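Local coordinates for ribosomal RNA processing protein 6 (Trypanosoma brucei brucei, PDB 4NLC) that probably trims RNA from its 3' end as the catalytic exoribonuclease core of an exosome-associated rRNA-processing factor, at residues L270-Y276 / R296-N300; S290-A295 / I325-L329; D14-T18 / R307-D311; A279-L284 / I319-L323. The protein carries 1 engineered substitution. All blocks are in the same frame, centred on the assembly; numbering follows the deposited sequence.

Overall arrangement
From the N terminus, contact 3 comes first: the loop 14-18, before strand 23-25, meets the end of helix 289-309, closing a loop of 288 residues that contains contact 1 entirely. Contact 1 then folds 270-276 back on the middle of the same helix. Contact 4 joins 279-284 to helix 319-328, and contact 2 pairs 290-295 with 325-329. These two cross each other, and each crosses contacts 1 and 3, so contact 1 in contact 3 is the single nested pair. Contacts 1, 2 and 3 all use helix 289-309. Contacts 1, 2 and 4 touch one another around helices 289-309 and 319-328, whereas contact 3 touches contact 1 through Leu270 and Arg307.

Contact 1: L270-Y276 / R296-N300; sequences LDPDVTY and REIFN
With chi1 at 80°, the ring of Tyr276 stands between its own backbone N and carbonyl carbon, a position that lays it across Arg296, whose chain runs extended from CG to NE. CB of Arg296 sits 3.7 Å from the Tyr276 ring centroid, nearly on the normal, as a CH-pi contact, and CD continues past the rim to lie 3.6 Å from Tyr276 CE1. Beyond the ring the guanidinium reaches Asp273: NH2 of Arg296 makes a salt bridge of 3.1 Å with Asp273 OD1, while CA of Asp273 lies over one guanidinium face. The two charged side chains run side by side and point the same way, although their planes differ by 60°.

Val274 holds the N-cap position of helix 275-280; the turn before it is fastened through Pro272 and Asp273 to helix 289-309, a helix of the HRDC region. One turn along from Arg296, Asn300 gives its ND2 to a lone pair of Pro272 O in the carbonyl plane, at 3.0 Å and 164°. The ring of Phe299 takes CA of Tyr276 over one face, 3.8 Å from the centroid. CD2 of Leu270 comes to the edge of this ring, and CG2 of Thr275 approaches CE1 of Phe299 at 3.7 Å. At its CE2 edge Phe299 also touches Ile319 of helix 319-328.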
# COMPACT_ATOMS: atom_id res chain seq x y z
N LEU A 270 8.63 14.78 5.41
CA LEU A 270 8.33 16.22 5.31
C LEU A 270 9.61 17.02 5.38
O LEU A 270 10.30 17.03 6.40
CB LEU A 270 7.33 16.71 6.38
CG LEU A 270 6.79 18.19 6.30
CD1 LEU A 270 7.69 19.19 6.99
CD2 LEU A 270 6.32 18.61 4.90
N ASP A 271 9.93 17.70 4.27
CA ASP A 271 11.10 18.56 4.18
C ASP A 271 10.56 19.99 4.34
O ASP A 271 9.86 20.48 3.45
CB ASP A 271 11.83 18.37 2.84
CG ASP A 271 13.29 18.81 2.86
OD1 ASP A 271 13.58 19.86 3.47
OD2 ASP A 271 14.13 18.10 2.27
N PRO A 272 10.79 20.63 5.51
CA PRO A 272 10.22 21.98 5.73
C PRO A 272 10.74 23.07 4.79
O PRO A 272 10.14 24.15 4.72
CB PRO A 272 10.54 22.27 7.20
CG PRO A 272 10.92 20.93 7.80
CD PRO A 272 11.55 20.17 6.69
N ASP A 273 11.85 22.79 4.06
CA ASP A 273 12.46 23.72 3.11
C ASP A 273 12.10 23.38 1.65
O ASP A 273 12.33 24.22 0.78
CB ASP A 273 14.01 23.71 3.24
CG ASP A 273 14.62 23.68 4.63
OD1 ASP A 273 14.04 24.29 5.55
OD2 ASP A 273 15.72 23.11 4.79
N VAL A 274 11.59 22.14 1.37
CA VAL A 274 11.38 21.63 0.00
C VAL A 274 9.94 21.16 -0.34
O VAL A 274 9.42 21.60 -1.36
CB VAL A 274 12.42 20.49 -0.31
CG1 VAL A 274 12.26 19.93 -1.73
CG2 VAL A 274 13.86 20.95 -0.09
N THR A 275 9.35 20.20 0.44
CA THR A 275 8.06 19.53 0.16
C THR A 275 6.96 20.46 -0.38
O THR A 275 6.32 20.10 -1.38
CB THR A 275 7.55 18.70 1.36
OG1 THR A 275 8.60 17.90 1.87
CG2 THR A 275 6.39 17.77 0.99
N TYR A 276 6.77 21.65 0.25
CA TYR A 276 5.78 22.63 -0.20
C TYR A 276 5.94 23.01 -1.70
O TYR A 276 4.94 23.11 -2.41
CB TYR A 276 5.77 23.87 0.73
CG TYR A 276 6.86 24.87 0.47
CD1 TYR A 276 8.13 24.71 1.03
CD2 TYR A 276 6.63 26.00 -0.31
CE1 TYR A 276 9.14 25.64 0.79
CE2 TYR A 276 7.64 26.94 -0.54
CZ TYR A 276 8.89 26.76 0.02
OH TYR A 276 9.88 27.68 -0.21
N ARG A 296 4.38 28.44 2.34
CA ARG A 296 5.28 27.50 3.00
C ARG A 296 4.82 27.13 4.41
O ARG A 296 4.79 25.94 4.75
CB ARG A 296 6.71 28.05 3.01
CG ARG A 296 7.73 27.19 3.79
CD ARG A 296 9.14 27.76 3.71
NE ARG A 296 10.04 27.12 4.68
CZ ARG A 296 11.36 27.27 4.68
NH1 ARG A 296 11.95 28.02 3.76
NH2 ARG A 296 12.10 26.66 5.59
N GLU A 297 4.48 28.15 5.22
CA GLU A 297 4.05 27.98 6.61
C GLU A 297 2.70 27.27 6.72
O GLU A 297 2.55 26.42 7.60
CB GLU A 297 4.07 29.31 7.39
CG GLU A 297 5.44 29.96 7.55
CD GLU A 297 6.42 29.26 8.47
OE1 GLU A 297 6.03 28.90 9.61
OE2 GLU A 297 7.59 29.09 8.07
N ILE A 298 1.72 27.60 5.85
CA ILE A 298 0.42 26.90 5.83
C ILE A 298 0.65 25.42 5.45
O ILE A 298 0.10 24.53 6.09
CB ILE A 298 -0.62 27.57 4.89
CG1 ILE A 298 -1.06 28.99 5.39
CG2 ILE A 298 -1.84 26.64 4.65
CD1 ILE A 298 -1.90 29.06 6.74
N PHE A 299 1.50 25.17 4.45
CA PHE A 299 1.82 23.83 4.00
C PHE A 299 2.51 23.02 5.11
O PHE A 299 2.18 21.86 5.30
CB PHE A 299 2.65 23.84 2.70
CG PHE A 299 2.74 22.46 2.07
CD1 PHE A 299 3.71 21.55 2.49
CD2 PHE A 299 1.81 22.04 1.13
CE1 PHE A 299 3.76 20.25 1.96
CE2 PHE A 299 1.88 20.76 0.58
CZ PHE A 299 2.85 19.87 1.00
N ASN A 300 3.44 23.65 5.84
CA ASN A 300 4.15 22.97 6.93
C ASN A 300 3.24 22.72 8.11
O ASN A 300 3.33 21.66 8.71
CB ASN A 300 5.43 23.68 7.32
CG ASN A 300 6.48 23.50 6.26
OD1 ASN A 300 6.29 22.74 5.31
ND2 ASN A 300 7.59 24.19 6.39

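Contact 2: S290-A295 / I325-L329; sequences SQLQVA and IATKL
Gln291 and Ala326 bring the two helices to a close pass, their CA atoms 4.8 Å apart, a separation permitted by the small side chain of Ala326. The methyl CB of this alanine presses on the backbone of the opposite helix, 3.4 Å from Gln291 O, and meets the CB of Ala295 at 3.9 Å. Val294 covers the neighbouring surface with both branches. Its CG1 lies over the backbone of the other helix, 3.6 Å from Ala326 CA, and also touches CG2 of Ile325; its CG2 meets CD2 of Leu329 at 3.6 Å.

Leu329 leaves the helix with positive phi (48°), and its side chain turns back toward helix 289-309. There it crosses the Gln291 side chain at about a right angle, CD1 touching CG. The Gln291 chain, extended beyond CG (chi2 173°), passes alongside Ala326 O and carries the amide to the last turn of helix 319-328. NE2 donates to a lone pair of Thr327 O, in the carbonyl plane, at 2.8 Å but a bent 131°. The amide's OE1 accepts from the backbone N of Ser288, so both ends are held. This helix pair belongs to the HRDC region, and Val358 of helix 351-359 packs on Ile325 and Leu329.

One bent hydrogen bond borders a surface where methyls meet each other and backbone carbonyls, so van der Waals packing probably carries most of the contact.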
# COMPACT_ATOMS: atom_id res chain seq x y z
N SER A 290 5.84 37.77 0.74
CA SER A 290 5.04 37.48 1.93
C SER A 290 3.99 36.40 1.65
O SER A 290 3.64 35.66 2.57
CB SER A 290 4.40 38.74 2.48
OG SER A 290 3.53 39.29 1.50
N GLN A 291 3.54 36.28 0.40
CA GLN A 291 2.57 35.26 -0.01
C GLN A 291 3.28 33.92 -0.12
O GLN A 291 2.68 32.88 0.17
CB GLN A 291 1.90 35.64 -1.34
CG GLN A 291 0.99 36.87 -1.19
CD GLN A 291 0.47 37.35 -2.51
OE1 GLN A 291 1.22 37.64 -3.44
NE2 GLN A 291 -0.83 37.55 -2.58
N LEU A 292 4.56 33.94 -0.50
CA LEU A 292 5.40 32.75 -0.60
C LEU A 292 5.69 32.21 0.80
O LEU A 292 5.69 30.99 1.00
CB LEU A 292 6.71 33.04 -1.36
CG LEU A 292 6.58 33.20 -2.89
CD1 LEU A 292 7.88 33.74 -3.50
CD2 LEU A 292 6.17 31.90 -3.56
N GLN A 293 5.94 33.11 1.77
CA GLN A 293 6.19 32.75 3.17
C GLN A 293 4.94 32.09 3.75
O GLN A 293 5.05 31.06 4.43
CB GLN A 293 6.62 33.98 3.99
CG GLN A 293 6.88 33.73 5.48
CD GLN A 293 7.10 35.01 6.26
OE1 GLN A 293 7.78 35.95 5.82
NE2 GLN A 293 6.56 35.07 7.47
N VAL A 294 3.76 32.67 3.46
CA VAL A 294 2.47 32.14 3.89
C VAL A 294 2.20 30.77 3.25
O VAL A 294 1.76 29.87 3.94
CB VAL A 294 1.30 33.15 3.72
CG1 VAL A 294 -0.05 32.48 3.97
CG2 VAL A 294 1.48 34.33 4.66
N ALA A 295 2.51 30.61 1.95
CA ALA A 295 2.34 29.31 1.26
C ALA A 295 3.09 28.19 2.00
O ALA A 295 2.50 27.18 2.32
CB ALA A 295 2.82 29.40 -0.19
N ILE A 325 -5.13 30.73 0.79
CA ILE A 325 -4.75 31.48 1.99
C ILE A 325 -3.56 32.37 1.65
O ILE A 325 -3.60 33.56 1.91
CB ILE A 325 -4.47 30.54 3.20
CG1 ILE A 325 -5.78 29.85 3.67
CG2 ILE A 325 -3.79 31.31 4.36
CD1 ILE A 325 -5.59 28.83 4.78
N ALA A 326 -2.53 31.78 1.02
CA ALA A 326 -1.32 32.47 0.57
C ALA A 326 -1.65 33.69 -0.32
O ALA A 326 -1.12 34.76 -0.08
CB ALA A 326 -0.42 31.49 -0.18
N THR A 327 -2.55 33.53 -1.29
CA THR A 327 -2.91 34.56 -2.27
C THR A 327 -3.78 35.65 -1.67
O THR A 327 -3.40 36.82 -1.73
CB THR A 327 -3.55 33.94 -3.53
OG1 THR A 327 -4.74 33.26 -3.15
CG2 THR A 327 -2.65 32.94 -4.23
N LYS A 328 -4.91 35.25 -1.05
CA LYS A 328 -5.88 36.18 -0.47
C LYS A 328 -5.45 36.82 0.86
O LYS A 328 -6.01 37.86 1.21
CB LYS A 328 -7.25 35.49 -0.30
CG LYS A 328 -7.95 35.14 -1.62
CD LYS A 328 -9.13 34.21 -1.37
CE LYS A 328 -10.07 34.06 -2.54
NZ LYS A 328 -11.30 33.30 -2.18
N LEU A 329 -4.50 36.19 1.60
CA LEU A 329 -4.03 36.63 2.94
C LEU A 329 -5.21 36.96 3.90
O LEU A 329 -5.36 38.11 4.32
CB LEU A 329 -2.99 37.80 2.85
CG LEU A 329 -1.68 37.51 2.08
CD1 LEU A 329 -0.90 38.79 1.79
CD2 LEU A 329 -0.78 36.52 2.83

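Contact 3: D14-T18 / R307-D311; sequences DNSPT and READD
Hydrogen bonds carry most of the meeting of Asn15 with Arg307 and Asp310. The amide nitrogen ND2 of Asn15 is donor twice: to Arg307 O, on a lone pair in the carbonyl plane, at 2.9 Å and 167°, and to Asp310 OD1, also at 2.9 Å, which it meets from above the carboxylate plane. Both acceptors lie near the amide plane, fixing its rotation. In return, NH1 of Arg307 gives a bond of 2.8 Å to Asn15 O, tilted from the carbonyl plane. Gln106 NE2 donates to Asn15 OD1 and the backbone N of Tyr105 to Asp310 OD1, tying the site to the exonuclease domain.

Asp310, with positive phi, is the C-prime residue of a Schellman motif that ends helix 289-309, and the Asn15 amide thus binds a helix terminus. The loop's shape comes from an Asx turn, Asp14 OD1 accepting from Ser16 N, and from an inverse gamma turn centred on Pro17.

One water donates to both Asn15 OD1 and Asp310 OD1; another accepts from Arg307 NH1 at the guanidinium edge.

Asp303, one turn earlier, forms a salt bridge with Arg307 NE.

Packing is lighter: CG of Pro17 rests over one guanidinium face, 3.8 Å above the plane.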
# COMPACT_ATOMS: atom_id res chain seq x y z
N ASP A 14 2.39 5.79 14.99
CA ASP A 14 3.34 6.87 15.29
C ASP A 14 3.60 7.63 14.00
O ASP A 14 4.29 7.13 13.12
CB ASP A 14 4.65 6.28 15.85
CG ASP A 14 5.68 7.28 16.37
OD1 ASP A 14 5.82 8.37 15.77
OD2 ASP A 14 6.39 6.93 17.33
N ASN A 15 3.04 8.86 13.87
CA ASN A 15 3.19 9.70 12.68
C ASN A 15 4.31 10.73 12.75
O ASN A 15 4.40 11.58 11.86
CB ASN A 15 1.88 10.40 12.33
CG ASN A 15 0.80 9.48 11.86
OD1 ASN A 15 1.03 8.45 11.23
ND2 ASN A 15 -0.42 9.83 12.20
N SER A 16 5.16 10.69 13.78
CA SER A 16 6.22 11.69 13.95
C SER A 16 7.31 11.62 12.88
O SER A 16 7.50 10.55 12.28
CB SER A 16 6.83 11.61 15.35
OG SER A 16 7.71 10.52 15.49
N PRO A 17 8.05 12.73 12.61
CA PRO A 17 9.11 12.67 11.59
C PRO A 17 10.37 12.00 12.14
O PRO A 17 11.38 12.66 12.41
CB PRO A 17 9.34 14.14 11.21
CG PRO A 17 8.39 14.95 12.06
CD PRO A 17 7.96 14.09 13.19
N THR A 18 10.27 10.68 12.38
CA THR A 18 11.32 9.79 12.89
C THR A 18 11.43 8.60 11.95
O THR A 18 10.39 8.10 11.53
CB THR A 18 11.10 9.36 14.37
OG1 THR A 18 12.14 8.45 14.74
CG2 THR A 18 9.79 8.63 14.58
N ARG A 307 -0.45 14.79 10.72
CA ARG A 307 0.25 13.84 11.59
C ARG A 307 -0.50 13.62 12.90
O ARG A 307 -0.74 12.47 13.31
CB ARG A 307 1.69 14.29 11.84
CG ARG A 307 2.57 14.10 10.61
CD ARG A 307 3.96 14.66 10.83
NE ARG A 307 4.71 14.75 9.58
CZ ARG A 307 5.65 13.90 9.17
NH1 ARG A 307 5.97 12.84 9.90
NH2 ARG A 307 6.25 14.09 8.01
N GLU A 308 -0.91 14.73 13.53
CA GLU A 308 -1.66 14.79 14.77
C GLU A 308 -3.07 14.16 14.63
O GLU A 308 -3.47 13.37 15.48
CB GLU A 308 -1.75 16.25 15.26
CG GLU A 308 -0.41 16.88 15.58
CD GLU A 308 0.38 16.18 16.67
OE1 GLU A 308 -0.09 16.17 17.84
OE2 GLU A 308 1.45 15.62 16.36
N ALA A 309 -3.78 14.49 13.55
CA ALA A 309 -5.13 13.97 13.34
C ALA A 309 -5.12 12.56 12.77
O ALA A 309 -6.15 11.87 12.80
CB ALA A 309 -5.90 14.91 12.41
N ASP A 310 -3.95 12.11 12.31
CA ASP A 310 -3.74 10.84 11.60
C ASP A 310 -4.64 10.82 10.35
O ASP A 310 -5.38 9.87 10.09
CB ASP A 310 -3.90 9.58 12.48
CG ASP A 310 -3.42 8.32 11.75
OD1 ASP A 310 -2.57 8.44 10.83
OD2 ASP A 310 -3.95 7.22 12.05
N ASP A 311 -4.58 11.93 9.60
CA ASP A 311 -5.29 12.12 8.35
C ASP A 311 -4.27 12.42 7.26
O ASP A 311 -3.17 12.87 7.56
CB ASP A 311 -6.26 13.30 8.49
CG ASP A 311 -7.70 12.89 8.75
OD1 ASP A 311 -8.01 11.68 8.61
OD2 ASP A 311 -8.51 13.78 9.08
O HOH W 1 -0.64 6.79 9.93
O HOH W 2 7.80 11.03 8.89

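Contact 4: A279-L284 / I319-L323; sequences ALGRSL and ISSVL. Engineered in segment 319-323: Ser321 (natural residue Cys).
Leu280 and Leu323 are the main bumps of this contact, each projecting from its own segment into a hollow of the other. Leu280 enters between Ile319, Val322 and Leu323, three residues that line one side of helix 319-328. Its branches divide the space: CD2 meets CG1 of Ile319 and CD1 of Leu323, both at 3.8 Å, while CD1 reaches CG1 of Val322 at 4.0 Å. Leu280 and Ile319 slide past each other in opposite directions, so they touch along their flanks.

In the reverse direction, Leu323 pushes both methyls against the short 3-10 segment 282-284. Its CD1 lies 3.3 Å from Ser283 O and its CD2 3.6 Å from Ser283 CB, so this leucine straddles the backbone and the side-chain root of a single residue. CD2 of Leu284 adds a looser wall, 4.1 Å from Leu323 CD1. At the start of both segments, chi1 of -164° sends Ile319 CG1 to Leu280 CD2, and the bend at chi2 (76°) turns CD1 to Ala279 CB, 3.8 Å away.

Between the two leucine sites the chain leaves helix 275-280 at Gly281 with positive phi, and this turn places Leu280 and Ser283 against successive turns of the HRDC-region helix. Helix 289-309 closes the side of the hollow, with Phe299 touching Ala279 and Ala295 touching Leu284. The engineered Ser321 takes no part in this contact; its OG hydrogen-bonds to Cys339 O.

No hydrogen bond joins the two segments, so their association rests on apolar burial and on the fit of branched side chains.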
# COMPACT_ATOMS: atom_id res chain seq x y z
N ALA A 279 4.73 20.15 -4.05
CA ALA A 279 3.28 20.01 -4.07
C ALA A 279 2.57 21.21 -4.68
O ALA A 279 1.50 21.04 -5.27
CB ALA A 279 2.78 19.77 -2.66
N LEU A 280 3.14 22.43 -4.53
CA LEU A 280 2.50 23.63 -5.07
C LEU A 280 3.02 24.02 -6.46
O LEU A 280 2.34 24.78 -7.15
CB LEU A 280 2.58 24.82 -4.08
CG LEU A 280 1.83 24.64 -2.74
CD1 LEU A 280 2.26 25.66 -1.71
CD2 LEU A 280 0.31 24.68 -2.92
N GLY A 281 4.17 23.46 -6.86
CA GLY A 281 4.81 23.67 -8.16
C GLY A 281 4.64 25.04 -8.80
O GLY A 281 4.93 26.07 -8.17
N ARG A 282 4.11 25.05 -10.04
CA ARG A 282 3.86 26.23 -10.87
C ARG A 282 2.90 27.24 -10.24
O ARG A 282 3.03 28.44 -10.51
CB ARG A 282 3.40 25.84 -12.29
CG ARG A 282 2.07 25.09 -12.41
CD ARG A 282 1.86 24.50 -13.79
NE ARG A 282 1.64 25.52 -14.82
CZ ARG A 282 1.73 25.30 -16.13
NH1 ARG A 282 2.05 24.09 -16.59
NH2 ARG A 282 1.51 26.28 -16.99
N SER A 283 1.98 26.77 -9.38
CA SER A 283 0.99 27.59 -8.67
C SER A 283 1.61 28.63 -7.70
O SER A 283 0.88 29.45 -7.17
CB SER A 283 -0.03 26.71 -7.95
OG SER A 283 -0.93 26.13 -8.87
N LEU A 284 2.96 28.60 -7.51
CA LEU A 284 3.70 29.55 -6.66
C LEU A 284 4.15 30.80 -7.43
O LEU A 284 4.66 31.74 -6.83
CB LEU A 284 4.89 28.88 -5.94
CG LEU A 284 4.55 27.90 -4.82
CD1 LEU A 284 5.81 27.35 -4.18
CD2 LEU A 284 3.63 28.52 -3.78
N ILE A 319 -5.11 21.15 -1.41
CA ILE A 319 -3.91 21.86 -1.85
C ILE A 319 -4.21 23.31 -2.35
O ILE A 319 -3.42 24.21 -2.07
CB ILE A 319 -3.13 20.99 -2.90
CG1 ILE A 319 -1.69 21.48 -3.13
CG2 ILE A 319 -3.88 20.85 -4.22
CD1 ILE A 319 -0.71 21.12 -2.04
N SER A 320 -5.36 23.51 -3.03
CA SER A 320 -5.80 24.81 -3.56
C SER A 320 -6.11 25.76 -2.43
O SER A 320 -5.87 26.94 -2.59
CB SER A 320 -7.02 24.64 -4.47
OG SER A 320 -8.12 24.05 -3.80
N SER A 321 -6.60 25.23 -1.28
CA SER A 321 -6.89 26.00 -0.07
C SER A 321 -5.64 26.61 0.53
O SER A 321 -5.70 27.71 1.07
CB SER A 321 -7.62 25.15 0.97
OG SER A 321 -8.95 24.88 0.55
N VAL A 322 -4.49 25.91 0.41
CA VAL A 322 -3.18 26.37 0.86
C VAL A 322 -2.83 27.60 0.02
O VAL A 322 -2.47 28.65 0.57
CB VAL A 322 -2.11 25.25 0.72
CG1 VAL A 322 -0.71 25.79 0.96
CG2 VAL A 322 -2.41 24.09 1.66
N LEU A 323 -3.00 27.47 -1.32
CA LEU A 323 -2.74 28.56 -2.25
C LEU A 323 -3.69 29.70 -2.05
O LEU A 323 -3.25 30.84 -2.07
CB LEU A 323 -2.74 28.08 -3.69
CG LEU A 323 -1.73 28.80 -4.56
CD1 LEU A 323 -0.35 28.12 -4.46
CD2 LEU A 323 -2.22 28.87 -6.00